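Local atomic coordinates of oxysterol-binding protein homolog 1 (Saccharomyces cerevisiae, PDB entry 5H28), a protein that carries sterols and other lipids between membranes through the cytosol, and is targeted by its ankyrin repeats to the nucleus-vacuole junction through Nvj1. Residues G16-L21 against H62-T67; P3-K8 against Q38-L43. One frame throughout, in Å; residues are numbered along the deposited sequence.

Contact 1. Residues G16-L21 against H62-T67; sequences GSFPNL and HHWVST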
ATOM      1  N   GLY A  16      20.901  23.571  -3.623  1.00 14.37           N
ATOM      2  CA  GLY A  16      20.044  23.202  -4.738  1.00 13.54           C
ATOM      3  C   GLY A  16      20.571  22.596  -6.029  1.00 12.24           C
ATOM      4  O   GLY A  16      19.846  22.582  -7.023  1.00 14.60           O
ATOM      5  N   SER A  17      21.801  22.098  -6.044  1.00 11.08           N
ATOM      6  CA  SER A  17      22.342  21.487  -7.256  1.00  9.58           C
ATOM      7  C   SER A  17      22.391  19.968  -7.132  1.00  9.46           C
ATOM      8  O   SER A  17      23.106  19.438  -6.282  1.00 10.66           O
ATOM      9  CB  SER A  17      23.752  22.011  -7.536  1.00 11.75           C
ATOM     10  OG  SER A  17      24.386  21.243  -8.546  1.00 12.48           O
ATOM     11  N   PHE A  18      21.641  19.255  -7.970  1.00  9.46           N
ATOM     12  CA  PHE A  18      21.681  17.802  -7.884  1.00  9.86           C
ATOM     13  C   PHE A  18      23.050  17.262  -8.296  1.00 11.07           C
ATOM     14  O   PHE A  18      23.588  16.376  -7.641  1.00  8.58           O
ATOM     15  CB  PHE A  18      20.598  17.141  -8.741  1.00  9.48           C
ATOM     16  CG  PHE A  18      20.575  15.645  -8.611  1.00 10.65           C
ATOM     17  CD1 PHE A  18      20.204  15.046  -7.410  1.00 10.52           C
ATOM     18  CD2 PHE A  18      20.982  14.835  -9.665  1.00 10.63           C
ATOM     19  CE1 PHE A  18      20.243  13.658  -7.262  1.00 10.89           C
ATOM     20  CE2 PHE A  18      21.025  13.452  -9.525  1.00 13.21           C
ATOM     21  CZ  PHE A  18      20.655  12.863  -8.324  1.00 11.84           C
ATOM     22  N   PRO A  19      23.630  17.777  -9.395  1.00 10.86           N
ATOM     23  CA  PRO A  19      24.947  17.268  -9.792  1.00 11.73           C
ATOM     24  C   PRO A  19      25.960  17.367  -8.648  1.00 10.63           C
ATOM     25  O   PRO A  19      26.757  16.453  -8.425  1.00 11.27           O
ATOM     26  CB  PRO A  19      25.310  18.156 -10.977  1.00 12.30           C
ATOM     27  CG  PRO A  19      23.985  18.398 -11.612  1.00 13.92           C
ATOM     28  CD  PRO A  19      23.095  18.693 -10.418  1.00 13.59           C
ATOM     29  N   ASN A  20      25.916  18.480  -7.920  1.00 10.70           N
ATOM     30  CA  ASN A  20      26.820  18.695  -6.791  1.00 10.81           C
ATOM     31  C   ASN A  20      26.531  17.704  -5.662  1.00 10.44           C
ATOM     32  O   ASN A  20      27.449  17.177  -5.032  1.00 10.83           O
ATOM     33  CB  ASN A  20      26.678  20.130  -6.281  1.00  9.92           C
ATOM     34  CG  ASN A  20      27.518  20.401  -5.049  1.00 13.18           C
ATOM     35  OD1 ASN A  20      28.749  20.353  -5.094  1.00 15.31           O
ATOM     36  ND2 ASN A  20      26.853  20.693  -3.937  1.00 12.02           N
ATOM     37  N   LEU A  21      25.248  17.459  -5.406  1.00  9.28           N
ATOM     38  CA  LEU A  21      24.838  16.521  -4.366  1.00  8.39           C
ATOM     39  C   LEU A  21      25.333  15.117  -4.707  1.00  9.74           C
ATOM     40  O   LEU A  21      25.877  14.412  -3.860  1.00 10.27           O
ATOM     41  CB  LEU A  21      23.310  16.507  -4.243  1.00  9.07           C
ATOM     42  CG  LEU A  21      22.721  15.430  -3.326  1.00  8.20           C
ATOM     43  CD1 LEU A  21      23.103  15.714  -1.883  1.00  9.16           C
ATOM     44  CD2 LEU A  21      21.206  15.392  -3.477  1.00 10.25           C
ATOM     45  N   HIS A  62      13.810   9.846  -8.502  1.00  9.33           N
ATOM     46  CA  HIS A  62      13.970   9.094  -9.738  1.00  9.85           C
ATOM     47  C   HIS A  62      15.277   8.318  -9.821  1.00 11.02           C
ATOM     48  O   HIS A  62      15.350   7.294 -10.502  1.00 12.88           O
ATOM     49  CB  HIS A  62      13.829  10.023 -10.943  1.00 11.93           C
ATOM     50  CG  HIS A  62      12.424  10.485 -11.179  1.00 12.68           C
ATOM     51  ND1 HIS A  62      11.369   9.612 -11.329  1.00 16.79           N
ATOM     52  CD2 HIS A  62      11.902  11.726 -11.293  1.00 13.59           C
ATOM     53  CE1 HIS A  62      10.255  10.298 -11.522  1.00 16.17           C
ATOM     54  NE2 HIS A  62      10.552  11.584 -11.505  1.00 16.06           N
ATOM     55  N   HIS A  63      16.300   8.788  -9.117  1.00  9.43           N
ATOM     56  CA  HIS A  63      17.598   8.116  -9.126  1.00  9.56           C
ATOM     57  C   HIS A  63      17.742   6.971  -8.135  1.00 10.52           C
ATOM     58  O   HIS A  63      18.262   5.909  -8.477  1.00 13.12           O
ATOM     59  CB  HIS A  63      18.734   9.098  -8.812  1.00 10.78           C
ATOM     60  CG  HIS A  63      19.240   9.857  -9.999  1.00 12.00           C
ATOM     61  ND1 HIS A  63      18.557  10.917 -10.554  1.00 12.47           N
ATOM     62  CD2 HIS A  63      20.368   9.711 -10.732  1.00 13.71           C
ATOM     63  CE1 HIS A  63      19.242  11.392 -11.578  1.00 13.71           C
ATOM     64  NE2 HIS A  63      20.346  10.678 -11.707  1.00 13.26           N
ATOM     65  N   TRP A  64      17.266   7.180  -6.912  1.00  9.81           N
ATOM     66  CA  TRP A  64      17.482   6.194  -5.860  1.00  9.04           C
ATOM     67  C   TRP A  64      16.340   5.455  -5.171  1.00  9.45           C
ATOM     68  O   TRP A  64      16.562   4.817  -4.141  1.00  9.52           O
ATOM     69  CB  TRP A  64      18.371   6.859  -4.806  1.00  9.20           C
ATOM     70  CG  TRP A  64      19.613   7.429  -5.427  1.00  8.63           C
ATOM     71  CD1 TRP A  64      20.449   6.791  -6.298  1.00  8.84           C
ATOM     72  CD2 TRP A  64      20.160   8.743  -5.237  1.00  7.14           C
ATOM     73  NE1 TRP A  64      21.480   7.619  -6.662  1.00  9.84           N
ATOM     74  CE2 TRP A  64      21.331   8.823  -6.028  1.00  8.92           C
ATOM     75  CE3 TRP A  64      19.779   9.857  -4.478  1.00  8.59           C
ATOM     76  CZ2 TRP A  64      22.125   9.974  -6.080  1.00  8.83           C
ATOM     77  CZ3 TRP A  64      20.573  11.005  -4.531  1.00  7.22           C
ATOM     78  CH2 TRP A  64      21.732  11.051  -5.327  1.00  8.22           C
ATOM     79  N   VAL A  65      15.137   5.506  -5.732  1.00 10.54           N
ATOM     80  CA  VAL A  65      14.003   4.823  -5.119  1.00 10.34           C
ATOM     81  C   VAL A  65      13.627   3.480  -5.768  1.00 12.16           C
ATOM     82  O   VAL A  65      13.421   2.489  -5.064  1.00 14.01           O
ATOM     83  CB  VAL A  65      12.763   5.759  -5.080  1.00 10.00           C
ATOM     84  CG1 VAL A  65      11.521   4.990  -4.652  1.00  9.20           C
ATOM     85  CG2 VAL A  65      13.019   6.901  -4.105  1.00  9.49           C
ATOM     86  N   SER A  66      13.549   3.438  -7.094  1.00 14.39           N
ATOM     87  CA  SER A  66      13.172   2.210  -7.795  1.00 14.45           C
ATOM     88  C   SER A  66      14.153   1.055  -7.590  1.00 13.84           C
ATOM     89  O   SER A  66      15.338   1.157  -7.916  1.00 13.02           O
ATOM     90  CB  SER A  66      13.004   2.486  -9.291  1.00 17.02           C
ATOM     91  OG  SER A  66      14.203   2.976  -9.862  1.00 22.42           O
ATOM     92  N   THR A  67      13.639  -0.052  -7.063  1.00 15.03           N
ATOM     93  CA  THR A  67      14.450  -1.233  -6.790  1.00 15.53           C
ATOM     94  C   THR A  67      14.958  -1.952  -8.036  1.00 15.52           C
ATOM     95  O   THR A  67      15.868  -2.777  -7.950  1.00 15.10           O
ATOM     96  CB  THR A  67      13.670  -2.248  -5.933  1.00 17.44           C
ATOM     97  OG1 THR A  67      12.490  -2.662  -6.633  1.00 19.81           O
ATOM     98  CG2 THR A  67      13.273  -1.623  -4.601  1.00 20.11           C
TER

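Contact 2. Residues P3-K8 against Q38-L43; sequences PLLKLK and QQVLHL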
ATOM      1  N   PRO A   3      26.264  14.033  13.268  1.00 21.41           N
ATOM      2  CA  PRO A   3      25.913  15.454  13.195  1.00 20.63           C
ATOM      3  C   PRO A   3      26.664  16.133  12.054  1.00 19.11           C
ATOM      4  O   PRO A   3      26.134  17.017  11.384  1.00 18.08           O
ATOM      5  CB  PRO A   3      26.344  15.983  14.561  1.00 21.11           C
ATOM      6  CG  PRO A   3      26.112  14.807  15.455  1.00 22.32           C
ATOM      7  CD  PRO A   3      26.682  13.672  14.634  1.00 22.42           C
ATOM      8  N   LEU A   4      27.905  15.710  11.835  1.00 17.62           N
ATOM      9  CA  LEU A   4      28.711  16.283  10.768  1.00 17.57           C
ATOM     10  C   LEU A   4      28.112  15.923   9.413  1.00 17.11           C
ATOM     11  O   LEU A   4      28.010  16.771   8.528  1.00 16.28           O
ATOM     12  CB  LEU A   4      30.157  15.785  10.862  1.00 18.53           C
ATOM     13  CG  LEU A   4      31.137  16.323   9.814  1.00 19.55           C
ATOM     14  CD1 LEU A   4      32.552  16.302  10.375  1.00 19.74           C
ATOM     15  CD2 LEU A   4      31.041  15.492   8.542  1.00 20.25           C
ATOM     16  N   LEU A   5      27.706  14.669   9.253  1.00 15.95           N
ATOM     17  CA  LEU A   5      27.116  14.227   7.994  1.00 14.71           C
ATOM     18  C   LEU A   5      25.793  14.931   7.704  1.00 13.95           C
ATOM     19  O   LEU A   5      25.497  15.255   6.555  1.00 13.10           O
ATOM     20  CB  LEU A   5      26.903  12.711   8.012  1.00 14.30           C
ATOM     21  CG  LEU A   5      28.168  11.853   7.970  1.00 15.75           C
ATOM     22  CD1 LEU A   5      27.803  10.400   8.206  1.00 17.06           C
ATOM     23  CD2 LEU A   5      28.869  12.021   6.629  1.00 17.65           C
ATOM     24  N   LYS A   6      25.005  15.169   8.747  1.00 13.73           N
ATOM     25  CA  LYS A   6      23.719  15.840   8.599  1.00 13.55           C
ATOM     26  C   LYS A   6      23.899  17.288   8.151  1.00 13.47           C
ATOM     27  O   LYS A   6      23.206  17.756   7.249  1.00 11.76           O
ATOM     28  CB  LYS A   6      22.952  15.800   9.923  1.00 16.28           C
ATOM     29  CG  LYS A   6      21.622  16.534   9.897  1.00 17.83           C
ATOM     30  CD  LYS A   6      20.903  16.398  11.230  1.00 22.87           C
ATOM     31  CE  LYS A   6      19.638  17.233  11.273  1.00 23.06           C
ATOM     32  NZ  LYS A   6      19.931  18.691  11.197  1.00 27.42           N
ATOM     33  N   LEU A   7      24.832  17.991   8.784  1.00 12.16           N
ATOM     34  CA  LEU A   7      25.101  19.384   8.443  1.00 12.22           C
ATOM     35  C   LEU A   7      25.620  19.478   7.009  1.00 10.89           C
ATOM     36  O   LEU A   7      25.251  20.384   6.260  1.00 11.81           O
ATOM     37  CB  LEU A   7      26.134  19.969   9.412  1.00 13.22           C
ATOM     38  CG  LEU A   7      26.441  21.463   9.284  1.00 15.00           C
ATOM     39  CD1 LEU A   7      25.204  22.270   9.653  1.00 17.98           C
ATOM     40  CD2 LEU A   7      27.605  21.829  10.201  1.00 15.83           C
ATOM     41  N   LYS A   8      26.479  18.532   6.643  1.00  9.79           N
ATOM     42  CA  LYS A   8      27.068  18.469   5.309  1.00 10.09           C
ATOM     43  C   LYS A   8      25.987  18.260   4.253  1.00  9.17           C
ATOM     44  O   LYS A   8      25.963  18.932   3.221  1.00  8.95           O
ATOM     45  CB  LYS A   8      28.071  17.311   5.244  1.00 11.34           C
ATOM     46  CG  LYS A   8      28.718  17.102   3.886  1.00 13.65           C
ATOM     47  CD  LYS A   8      29.435  15.754   3.812  1.00 14.87           C
ATOM     48  CE  LYS A   8      30.540  15.634   4.844  1.00 15.31           C
ATOM     49  NZ  LYS A   8      31.640  16.603   4.591  1.00 17.36           N
ATOM     50  N   GLN A  38      24.807   5.506   6.587  1.00 10.13           N
ATOM     51  CA  GLN A  38      23.538   4.881   6.241  1.00 10.66           C
ATOM     52  C   GLN A  38      22.351   5.595   6.882  1.00  8.76           C
ATOM     53  O   GLN A  38      21.357   5.878   6.222  1.00  8.14           O
ATOM     54  CB  GLN A  38      23.533   3.415   6.682  1.00 12.65           C
ATOM     55  CG  GLN A  38      24.427   2.504   5.861  1.00 16.26           C
ATOM     56  CD  GLN A  38      23.915   2.312   4.452  1.00 20.03           C
ATOM     57  OE1 GLN A  38      22.757   1.952   4.246  1.00 22.83           O
ATOM     58  NE2 GLN A  38      24.776   2.548   3.470  1.00 24.11           N
ATOM     59  N   GLN A  39      22.461   5.891   8.172  1.00  9.76           N
ATOM     60  CA  GLN A  39      21.377   6.545   8.883  1.00 10.92           C
ATOM     61  C   GLN A  39      21.013   7.915   8.326  1.00 10.59           C
ATOM     62  O   GLN A  39      19.833   8.257   8.243  1.00  9.72           O
ATOM     63  CB  GLN A  39      21.718   6.639  10.367  1.00 13.74           C
ATOM     64  CG  GLN A  39      21.694   5.279  11.050  1.00 17.69           C
ATOM     65  CD  GLN A  39      22.217   5.316  12.466  1.00 20.63           C
ATOM     66  OE1 GLN A  39      21.769   6.113  13.285  1.00 23.76           O
ATOM     67  NE2 GLN A  39      23.164   4.436  12.767  1.00 21.95           N
ATOM     68  N   VAL A  40      22.016   8.698   7.944  1.00  8.79           N
ATOM     69  CA  VAL A  40      21.752  10.021   7.395  1.00  8.90           C
ATOM     70  C   VAL A  40      21.177   9.920   5.985  1.00  7.55           C
ATOM     71  O   VAL A  40      20.291  10.694   5.619  1.00  8.48           O
ATOM     72  CB  VAL A  40      23.031  10.886   7.390  1.00  9.00           C
ATOM     73  CG1 VAL A  40      22.788  12.196   6.640  1.00 10.74           C
ATOM     74  CG2 VAL A  40      23.442  11.188   8.825  1.00 10.91           C
ATOM     75  N   LEU A  41      21.676   8.971   5.193  1.00  8.07           N
ATOM     76  CA  LEU A  41      21.171   8.784   3.834  1.00  8.96           C
ATOM     77  C   LEU A  41      19.699   8.379   3.864  1.00  8.69           C
ATOM     78  O   LEU A  41      18.926   8.799   3.005  1.00  8.68           O
ATOM     79  CB  LEU A  41      21.993   7.727   3.087  1.00 10.99           C
ATOM     80  CG  LEU A  41      23.389   8.153   2.629  1.00 13.64           C
ATOM     81  CD1 LEU A  41      24.109   6.957   2.024  1.00 13.96           C
ATOM     82  CD2 LEU A  41      23.284   9.284   1.614  1.00 14.15           C
ATOM     83  N   HIS A  42      19.312   7.567   4.847  1.00  7.37           N
ATOM     84  CA  HIS A  42      17.918   7.142   4.974  1.00  9.09           C
ATOM     85  C   HIS A  42      16.984   8.325   5.233  1.00  8.30           C
ATOM     86  O   HIS A  42      15.790   8.250   4.955  1.00  9.02           O
ATOM     87  CB  HIS A  42      17.754   6.127   6.114  1.00 11.31           C
ATOM     88  CG  HIS A  42      17.996   4.707   5.704  1.00 16.22           C
ATOM     89  ND1 HIS A  42      19.256   4.198   5.486  1.00 19.71           N
ATOM     90  CD2 HIS A  42      17.132   3.696   5.454  1.00 18.94           C
ATOM     91  CE1 HIS A  42      19.160   2.933   5.117  1.00 18.73           C
ATOM     92  NE2 HIS A  42      17.881   2.603   5.089  1.00 21.52           N
ATOM     93  N   LEU A  43      17.524   9.414   5.770  1.00  8.27           N
ATOM     94  CA  LEU A  43      16.710  10.593   6.052  1.00  7.86           C
ATOM     95  C   LEU A  43      16.909  11.698   5.023  1.00  7.13           C
ATOM     96  O   LEU A  43      16.368  12.791   5.166  1.00  6.88           O
ATOM     97  CB  LEU A  43      17.026  11.135   7.450  1.00  8.82           C
ATOM     98  CG  LEU A  43      16.606  10.239   8.618  1.00  8.97           C
ATOM     99  CD1 LEU A  43      17.192  10.780   9.912  1.00 11.13           C
ATOM    100  CD2 LEU A  43      15.090  10.173   8.704  1.00  9.92           C
TER

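Contact 1. Residues G16-L21 against H62-T67
Phe-18 reaches from the start of helix 18-28 to helix 54-64, where its ring meets His-63 and Trp-64 in a small aromatic cluster of the ankyrin domain. Walking in from the turn, Gly-16 leaves helix 2-15 with positive phi, a conformation that glycine adopts easily. Ser-17 then N-caps the next helix: its OG accepts from Asn-20 N at 3.2 Å, while its backbone O takes Leu-21 N. This capped first turn carries Phe-18. With CG anti to the backbone N (chi1 -177°), the phenyl ring extends toward helix 54-64 and presents its far end, CE1, CZ and CE2, to the two aromatic partners. CE2 sits over one face of the His-63 imidazole, offset toward the rim and 3.4 Å from CE1 of His-63. CE1 of Phe-18, across CZ from CE2, lies 3.6 Å from Trp-64 CH2. Both ring pairs meet obliquely, the planes turned 47° for Phe-18 and His-63 and 42° for Phe-18 and Trp-64. The two partners are themselves packed together, since His-63 CB lies over a face of the indole. Leu-21, one turn on, also points toward this side but packs on Ile-60, Leu-9 and Leu-13. ND1 of His-63 is hydrogen-bonded to Glu-59 O, one turn back in its own helix, which probably restrains the turning of the imidazole against Phe-18. Replacing His-63 by alanine would take away the imidazole, which is likely to leave CE2 and CZ of Phe-18 without the flat group they pack on and Glu-59 O without its side-chain donor. No hydrogen bond crosses between the segments; the chemistry implies cohesion by aromatic and apolar packing, with ND1 of the imidazole bonded within its own helix.

Contact 2. Residues P3-K8 against Q38-L43
Lys-6 and Val-40 bring their CA atoms within 6.3 Å, the nearest CA pair between residues 3-8 and 38-43. This is helix-to-helix packing at the N-terminal end of the ankyrin domain, with Val-40 at the start of the first predicted repeat. Val-40 is buried and points toward the partner helix, and it makes the contact with both of its methyls. CG2 rests 3.9 Å from Leu-5 CB, touching the root of that side chain rather than its branched end. CG1, anti to the backbone N (chi1 172°), lies against the main chain instead, 4.2 Å from Lys-6 CA and close to the carbonyl of Leu-5. The leucine goes on to pack against Asn-36 and Val-37, while the aliphatic chain of Lys-6 leads its ammonium away. Leu-9 and Lys-2, a turn to either end along helix 2-15, also touch Val-40. The close approach is consistent with the short side chain of Val-40, whose methyls meet Leu-5 CB and the main chain at Leu-5 and Lys-6. Behind it, Gln-38 O accepts two donors, His-42 N and His-42 ND1; the bond from His-42 ND1 to Gln-38 O is 2.8 Å long, with the oxygen nearly in the imidazole plane.

How the contacts relate
Contacts 1 and 2 have centres about 15 Å apart, on the same side of the chain's centre, and their nearest atoms stay about 7 Å apart without touching. Along the chain their segments alternate: 3-8, 16-21, 38-43, then 62-67. Helix 2-15 runs from contact 2 into the turn that opens contact 1, and helix 18-28 leads on to helix 35-42. Leu-9 of helix 2-15 touches both Leu-21 of contact 1 and Val-40 of contact 2. Together the two contacts join the first two helices to the first predicted repeat, at the N-terminal end of the ankyrin domain required for binding Nvj1.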